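Local coordinates for protein intron-associated endonuclease 1 (Enterobacteria phage T4, PDB 1MK0) that probably cleaves DNA through its GIY-YIG catalytic domain, serving as the nuclease part of the phage intron endonuclease I-TevI, at residues Q7-V18 and I79-N90. The protein carries 1 engineered substitution. Numbering follows the deposited sequence.
Sequences QIKNTLNNKVYV and IKELNSKINGYN
N90 grips the backbone of V18 at the edge strand 16-21 of the three-stranded antiparallel sheet in the GIY-YIG domain, where the chain leaving helix 68-81 runs along that strand. Its flat amide mimics a strand neighbour: OD1 accepts from V18 N at 2.8 Å in a nearly straight bond (178°), and ND2 returns a bond to V18 O, on a lone pair. A second donor, S84 OG, reaches OD1 from above the carbonyl plane, so three bonds, two on OD1 and one from ND2, fix the rotation of this buried amide. ND2 also lies over one face of the Y17 ring, offset toward its rim, with amide and ring nearly parallel (9°). Beside this site V18 packs tightly, its CB 3.8 Å from I79 CG1 and its CG2 against L82 CD1. One backbone bond, Y89 N to V16 O at 2.9 Å, continues the pairing. Y89, with CG beside its own backbone N (chi1 -60°), lays its ring along the hairpin, its CE1 3.6 Å from K15 CB; N10 ND2 donates to its OH, which also meets a water, while helix 43-52 packs on Y89 through K44 and L45. Toward solvent the contact loosens: a water bridges V16 N and N87 O in place of a direct bond. At this rim exposed N87 holds the bent end of K15, whose NZ sits 2.7 Å from N87 OD1, above the carbonyl plane.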
ATOM      1  N   GLN A   7       1.637  -5.150  -0.641  1.00  8.52           N
ATOM      2  CA  GLN A   7       2.513  -4.343   0.189  1.00  9.91           C
ATOM      3  C   GLN A   7       3.471  -3.600  -0.736  1.00  9.71           C
ATOM      4  O   GLN A   7       3.835  -4.101  -1.804  1.00 10.00           O
ATOM      5  CB  GLN A   7       3.320  -5.207   1.171  1.00 10.54           C
ATOM      6  CG  GLN A   7       4.319  -6.155   0.513  1.00 10.24           C
ATOM      7  CD  GLN A   7       5.208  -6.878   1.516  1.00 13.41           C
ATOM      8  OE1 GLN A   7       5.994  -7.752   1.146  1.00 20.06           O
ATOM      9  NE2 GLN A   7       5.094  -6.513   2.785  1.00  9.94           N
ATOM     10  N   ILE A   8       3.831  -2.384  -0.341  1.00 10.07           N
ATOM     11  CA  ILE A   8       4.792  -1.572  -1.078  1.00  9.46           C
ATOM     12  C   ILE A   8       5.886  -1.400  -0.038  1.00  8.75           C
ATOM     13  O   ILE A   8       5.675  -0.754   0.987  1.00 10.77           O
ATOM     14  CB  ILE A   8       4.215  -0.196  -1.476  1.00  8.97           C
ATOM     15  CG1 ILE A   8       3.051  -0.391  -2.453  1.00 10.54           C
ATOM     16  CG2 ILE A   8       5.310   0.663  -2.118  1.00 10.59           C
ATOM     17  CD1 ILE A   8       2.395   0.898  -2.910  1.00 14.50           C
ATOM     18  N   LYS A   9       7.044  -2.003  -0.285  1.00  9.31           N
ATOM     19  CA  LYS A   9       8.139  -1.958   0.677  1.00 11.00           C
ATOM     20  C   LYS A   9       9.338  -1.111   0.271  1.00 10.52           C
ATOM     21  O   LYS A   9       9.848  -1.217  -0.844  1.00 11.66           O
ATOM     22  CB  LYS A   9       8.599  -3.391   0.979  1.00 13.46           C
ATOM     23  CG  LYS A   9       9.741  -3.493   1.981  1.00 16.86           C
ATOM     24  CD  LYS A   9       9.973  -4.937   2.427  1.00 22.02           C
ATOM     25  CE  LYS A   9      10.345  -5.843   1.264  1.00 24.36           C
ATOM     26  NZ  LYS A   9      10.641  -7.237   1.706  1.00 27.70           N
ATOM     27  N   ASN A  10       9.778  -0.264   1.193  1.00  9.93           N
ATOM     28  CA  ASN A  10      10.933   0.590   0.960  1.00 10.31           C
ATOM     29  C   ASN A  10      12.154  -0.322   1.096  1.00 12.78           C
ATOM     30  O   ASN A  10      12.371  -0.914   2.153  1.00 12.31           O
ATOM     31  CB  ASN A  10      10.971   1.695   2.014  1.00 11.80           C
ATOM     32  CG  ASN A  10      12.073   2.703   1.766  1.00 13.54           C
ATOM     33  OD1 ASN A  10      13.200   2.338   1.439  1.00 16.47           O
ATOM     34  ND2 ASN A  10      11.754   3.979   1.930  1.00 14.57           N
ATOM     35  N   THR A  11      12.941  -0.444   0.031  1.00 13.57           N
ATOM     36  CA  THR A  11      14.113  -1.317   0.059  1.00 14.91           C
ATOM     37  C   THR A  11      15.269  -0.788   0.904  1.00 16.27           C
ATOM     38  O   THR A  11      16.249  -1.501   1.135  1.00 17.91           O
ATOM     39  CB  THR A  11      14.633  -1.604  -1.368  1.00 14.54           C
ATOM     40  OG1 THR A  11      15.046  -0.382  -1.990  1.00 16.10           O
ATOM     41  CG2 THR A  11      13.542  -2.249  -2.206  1.00 15.26           C
ATOM     42  N   LEU A  12      15.151   0.448   1.375  1.00 16.90           N
ATOM     43  CA  LEU A  12      16.201   1.052   2.189  1.00 17.27           C
ATOM     44  C   LEU A  12      16.026   0.790   3.683  1.00 18.48           C
ATOM     45  O   LEU A  12      17.011   0.716   4.421  1.00 19.40           O
ATOM     46  CB  LEU A  12      16.253   2.566   1.948  1.00 18.78           C
ATOM     47  CG  LEU A  12      16.447   3.055   0.510  1.00 19.83           C
ATOM     48  CD1 LEU A  12      16.512   4.575   0.499  1.00 21.10           C
ATOM     49  CD2 LEU A  12      17.723   2.464  -0.077  1.00 22.55           C
ATOM     50  N   ASN A  13      14.781   0.643   4.132  1.00 15.96           N
ATOM     51  CA  ASN A  13      14.509   0.422   5.551  1.00 15.71           C
ATOM     52  C   ASN A  13      13.481  -0.671   5.852  1.00 15.40           C
ATOM     53  O   ASN A  13      13.139  -0.900   7.009  1.00 16.13           O
ATOM     54  CB  ASN A  13      14.041   1.727   6.190  1.00 17.63           C
ATOM     55  CG  ASN A  13      12.878   2.345   5.447  1.00 18.53           C
ATOM     56  OD1 ASN A  13      11.979   1.639   4.992  1.00 18.00           O
ATOM     57  ND2 ASN A  13      12.887   3.665   5.322  1.00 21.71           N
ATOM     58  N   ASN A  14      12.985  -1.329   4.811  1.00 15.11           N
ATOM     59  CA  ASN A  14      12.008  -2.403   4.959  1.00 16.26           C
ATOM     60  C   ASN A  14      10.630  -1.999   5.485  1.00 15.84           C
ATOM     61  O   ASN A  14       9.822  -2.867   5.828  1.00 15.88           O
ATOM     62  CB  ASN A  14      12.581  -3.515   5.842  1.00 18.66           C
ATOM     63  CG  ASN A  14      13.798  -4.167   5.229  1.00 22.25           C
ATOM     64  OD1 ASN A  14      13.755  -4.639   4.094  1.00 23.47           O
ATOM     65  ND2 ASN A  14      14.894  -4.197   5.977  1.00 24.75           N
ATOM     66  N   LYS A  15      10.356  -0.699   5.559  1.00 14.58           N
ATOM     67  CA  LYS A  15       9.044  -0.241   6.014  1.00 13.50           C
ATOM     68  C   LYS A  15       8.060  -0.506   4.877  1.00 11.32           C
ATOM     69  O   LYS A  15       8.427  -0.425   3.706  1.00 10.85           O
ATOM     70  CB  LYS A  15       9.071   1.254   6.340  1.00 13.23           C
ATOM     71  CG  LYS A  15       9.850   1.601   7.598  1.00 17.12           C
ATOM     72  CD  LYS A  15       9.836   3.101   7.846  1.00 19.79           C
ATOM     73  CE  LYS A  15      10.625   3.466   9.095  1.00 24.26           C
ATOM     74  NZ  LYS A  15      10.046   2.850  10.320  1.00 27.65           N
ATOM     75  N   VAL A  16       6.814  -0.822   5.210  1.00 10.60           N
ATOM     76  CA  VAL A  16       5.833  -1.110   4.170  1.00  9.77           C
ATOM     77  C   VAL A  16       4.524  -0.341   4.254  1.00  8.76           C
ATOM     78  O   VAL A  16       4.158   0.214   5.289  1.00  9.54           O
ATOM     79  CB  VAL A  16       5.456  -2.614   4.136  1.00 11.64           C
ATOM     80  CG1 VAL A  16       6.707  -3.476   4.081  1.00 14.62           C
ATOM     81  CG2 VAL A  16       4.603  -2.963   5.347  1.00 11.25           C
ATOM     82  N   TYR A  17       3.827  -0.334   3.125  1.00  8.72           N
ATOM     83  CA  TYR A  17       2.520   0.285   2.982  1.00  7.00           C
ATOM     84  C   TYR A  17       1.643  -0.885   2.544  1.00  8.90           C
ATOM     85  O   TYR A  17       1.963  -1.563   1.568  1.00  9.77           O
ATOM     86  CB  TYR A  17       2.542   1.338   1.873  1.00  8.61           C
ATOM     87  CG  TYR A  17       1.192   1.956   1.579  1.00  7.95           C
ATOM     88  CD1 TYR A  17       0.744   3.065   2.292  1.00  9.14           C
ATOM     89  CD2 TYR A  17       0.363   1.432   0.582  1.00  7.85           C
ATOM     90  CE1 TYR A  17      -0.497   3.645   2.022  1.00 10.55           C
ATOM     91  CE2 TYR A  17      -0.886   2.006   0.305  1.00 10.46           C
ATOM     92  CZ  TYR A  17      -1.304   3.113   1.029  1.00  9.19           C
ATOM     93  OH  TYR A  17      -2.519   3.708   0.758  1.00 11.58           O
ATOM     94  N   VAL A  18       0.563  -1.136   3.272  1.00  7.97           N
ATOM     95  CA  VAL A  18      -0.352  -2.220   2.931  1.00  7.87           C
ATOM     96  C   VAL A  18      -1.598  -1.637   2.278  1.00  8.34           C
ATOM     97  O   VAL A  18      -2.160  -0.662   2.761  1.00  8.70           O
ATOM     98  CB  VAL A  18      -0.773  -3.015   4.188  1.00  6.79           C
ATOM     99  CG1 VAL A  18      -1.869  -4.018   3.825  1.00  8.10           C
ATOM    100  CG2 VAL A  18       0.433  -3.740   4.777  1.00  8.86           C
ATOM    101  N   ILE A  79      -2.199  -5.018   7.949  1.00  9.72           N
ATOM    102  CA  ILE A  79      -1.708  -3.754   8.493  1.00  9.65           C
ATOM    103  C   ILE A  79      -1.214  -3.995   9.917  1.00 11.98           C
ATOM    104  O   ILE A  79      -0.166  -3.495  10.316  1.00 11.91           O
ATOM    105  CB  ILE A  79      -2.818  -2.680   8.521  1.00  7.92           C
ATOM    106  CG1 ILE A  79      -3.096  -2.185   7.102  1.00  8.34           C
ATOM    107  CG2 ILE A  79      -2.404  -1.512   9.413  1.00  9.20           C
ATOM    108  CD1 ILE A  79      -4.285  -1.249   7.010  1.00  9.08           C
ATOM    109  N   LYS A  80      -1.972  -4.779  10.676  1.00 12.32           N
ATOM    110  CA  LYS A  80      -1.601  -5.081  12.050  1.00 13.38           C
ATOM    111  C   LYS A  80      -0.456  -6.091  12.090  1.00 13.72           C
ATOM    112  O   LYS A  80       0.495  -5.938  12.857  1.00 13.16           O
ATOM    113  CB  LYS A  80      -2.813  -5.632  12.803  1.00 16.12           C
ATOM    114  CG  LYS A  80      -2.578  -5.851  14.289  1.00 19.80           C
ATOM    115  CD  LYS A  80      -3.872  -6.219  14.993  1.00 22.59           C
ATOM    116  CE  LYS A  80      -3.669  -6.346  16.492  1.00 24.08           C
ATOM    117  NZ  LYS A  80      -4.955  -6.626  17.190  1.00 26.77           N
ATOM    118  N   GLU A  81      -0.547  -7.118  11.254  1.00 13.10           N
ATOM    119  CA  GLU A  81       0.472  -8.159  11.204  1.00 14.40           C
ATOM    120  C   GLU A  81       1.848  -7.586  10.887  1.00 13.62           C
ATOM    121  O   GLU A  81       2.853  -7.982  11.486  1.00 14.94           O
ATOM    122  CB  GLU A  81       0.096  -9.202  10.149  1.00 15.50           C
ATOM    123  CG  GLU A  81       1.016 -10.411  10.098  1.00 16.73           C
ATOM    124  CD  GLU A  81       0.871 -11.321  11.307  1.00 18.63           C
ATOM    125  OE1 GLU A  81       1.632 -12.307  11.396  1.00 20.16           O
ATOM    126  OE2 GLU A  81      -0.001 -11.058  12.165  1.00 20.01           O
ATOM    127  N   LEU A  82       1.888  -6.644   9.948  1.00 13.66           N
ATOM    128  CA  LEU A  82       3.139  -6.026   9.535  1.00 12.53           C
ATOM    129  C   LEU A  82       3.417  -4.712  10.257  1.00 11.97           C
ATOM    130  O   LEU A  82       4.391  -4.023   9.949  1.00 13.98           O
ATOM    131  CB  LEU A  82       3.134  -5.807   8.018  1.00 10.58           C
ATOM    132  CG  LEU A  82       2.853  -7.066   7.187  1.00 10.42           C
ATOM    133  CD1 LEU A  82       2.949  -6.732   5.705  1.00 11.62           C
ATOM    134  CD2 LEU A  82       3.848  -8.160   7.547  1.00 12.88           C
ATOM    135  N   ASN A  83       2.558  -4.375  11.218  1.00 12.20           N
ATOM    136  CA  ASN A  83       2.716  -3.155  12.014  1.00 12.90           C
ATOM    137  C   ASN A  83       3.000  -1.967  11.096  1.00 12.75           C
ATOM    138  O   ASN A  83       3.874  -1.144  11.376  1.00 10.55           O
ATOM    139  CB  ASN A  83       3.873  -3.361  13.001  1.00 15.87           C
ATOM    140  CG  ASN A  83       3.944  -2.280  14.055  1.00 20.06           C
ATOM    141  OD1 ASN A  83       2.933  -1.911  14.650  1.00 20.26           O
ATOM    142  ND2 ASN A  83       5.150  -1.777  14.307  1.00 23.81           N
ATOM    143  N   SER A  84       2.232  -1.869  10.014  1.00 10.94           N
ATOM    144  CA  SER A  84       2.435  -0.821   9.018  1.00 10.69           C
ATOM    145  C   SER A  84       1.942   0.585   9.347  1.00 10.22           C
ATOM    146  O   SER A  84       2.056   1.486   8.519  1.00 11.78           O
ATOM    147  CB  SER A  84       1.859  -1.271   7.669  1.00 10.20           C
ATOM    148  OG  SER A  84       0.444  -1.332   7.700  1.00  9.68           O
ATOM    149  N   LYS A  85       1.391   0.782  10.539  1.00 10.87           N
ATOM    150  CA  LYS A  85       0.949   2.116  10.935  1.00 10.96           C
ATOM    151  C   LYS A  85       2.069   2.709  11.786  1.00 12.55           C
ATOM    152  O   LYS A  85       2.648   3.742  11.451  1.00 11.75           O
ATOM    153  CB  LYS A  85      -0.360   2.033  11.725  1.00 12.11           C
ATOM    154  CG  LYS A  85      -1.536   1.576  10.870  1.00 13.89           C
ATOM    155  CD  LYS A  85      -2.683   1.012  11.696  1.00 21.61           C
ATOM    156  CE  LYS A  85      -3.337   2.055  12.566  1.00 22.56           C
ATOM    157  NZ  LYS A  85      -4.537   1.493  13.244  1.00 24.75           N
ATOM    158  N   ILE A  86       2.397   2.030  12.878  1.00 12.92           N
ATOM    159  CA  ILE A  86       3.459   2.485  13.764  1.00 12.87           C
ATOM    160  C   ILE A  86       4.824   2.442  13.074  1.00 14.31           C
ATOM    161  O   ILE A  86       5.617   3.379  13.194  1.00 15.28           O
ATOM    162  CB  ILE A  86       3.512   1.612  15.036  1.00 12.21           C
ATOM    163  CG1 ILE A  86       2.238   1.821  15.851  1.00 14.81           C
ATOM    164  CG2 ILE A  86       4.755   1.939  15.858  1.00 13.34           C
ATOM    165  CD1 ILE A  86       2.112   0.883  17.039  1.00 15.38           C
ATOM    166  N   ASN A  87       5.088   1.362  12.343  1.00 13.77           N
ATOM    167  CA  ASN A  87       6.368   1.185  11.663  1.00 14.87           C
ATOM    168  C   ASN A  87       6.244   1.099  10.146  1.00 14.29           C
ATOM    169  O   ASN A  87       7.067   0.470   9.483  1.00 16.88           O
ATOM    170  CB  ASN A  87       7.057  -0.079  12.197  1.00 17.33           C
ATOM    171  CG  ASN A  87       8.437  -0.290  11.603  1.00 20.90           C
ATOM    172  OD1 ASN A  87       9.287   0.599  11.653  1.00 22.81           O
ATOM    173  ND2 ASN A  87       8.668  -1.473  11.040  1.00 23.44           N
ATOM    174  N   GLY A  88       5.223   1.741   9.595  1.00 10.57           N
ATOM    175  CA  GLY A  88       5.036   1.698   8.158  1.00 10.28           C
ATOM    176  C   GLY A  88       4.485   2.986   7.586  1.00  9.35           C
ATOM    177  O   GLY A  88       4.545   4.037   8.227  1.00 10.89           O
ATOM    178  N   TYR A  89       3.918   2.899   6.387  1.00  8.24           N
ATOM    179  CA  TYR A  89       3.390   4.079   5.722  1.00  8.54           C
ATOM    180  C   TYR A  89       1.877   4.262   5.770  1.00  9.19           C
ATOM    181  O   TYR A  89       1.366   5.247   5.249  1.00  8.58           O
ATOM    182  CB  TYR A  89       3.864   4.095   4.267  1.00  9.03           C
ATOM    183  CG  TYR A  89       5.369   4.119   4.142  1.00  9.08           C
ATOM    184  CD1 TYR A  89       6.067   3.008   3.671  1.00  9.91           C
ATOM    185  CD2 TYR A  89       6.101   5.241   4.530  1.00  9.14           C
ATOM    186  CE1 TYR A  89       7.454   3.014   3.590  1.00 10.94           C
ATOM    187  CE2 TYR A  89       7.491   5.256   4.451  1.00 10.61           C
ATOM    188  CZ  TYR A  89       8.158   4.139   3.982  1.00 12.37           C
ATOM    189  OH  TYR A  89       9.531   4.142   3.908  1.00 12.38           O
ATOM    190  N   ASN A  90       1.155   3.327   6.382  1.00  8.35           N
ATOM    191  CA  ASN A  90      -0.295   3.471   6.474  1.00  7.98           C
ATOM    192  C   ASN A  90      -0.630   4.498   7.545  1.00  9.07           C
ATOM    193  O   ASN A  90      -0.036   4.489   8.622  1.00 10.14           O
ATOM    194  CB  ASN A  90      -0.955   2.136   6.816  1.00  9.40           C
ATOM    195  CG  ASN A  90      -0.900   1.157   5.667  1.00  7.98           C
ATOM    196  OD1 ASN A  90       0.045   0.378   5.543  1.00  9.47           O
ATOM    197  ND2 ASN A  90      -1.910   1.204   4.807  1.00 10.29           N
TER
HETATM  198  O   HOH W   1      10.841   6.108   5.289  1.00 19.65           O
HETATM  199  O   HOH W   2      11.394  -1.418   8.953  1.00 33.77           O
HETATM  200  O   HOH W   3       6.382  -1.497   8.004  1.00 18.85           O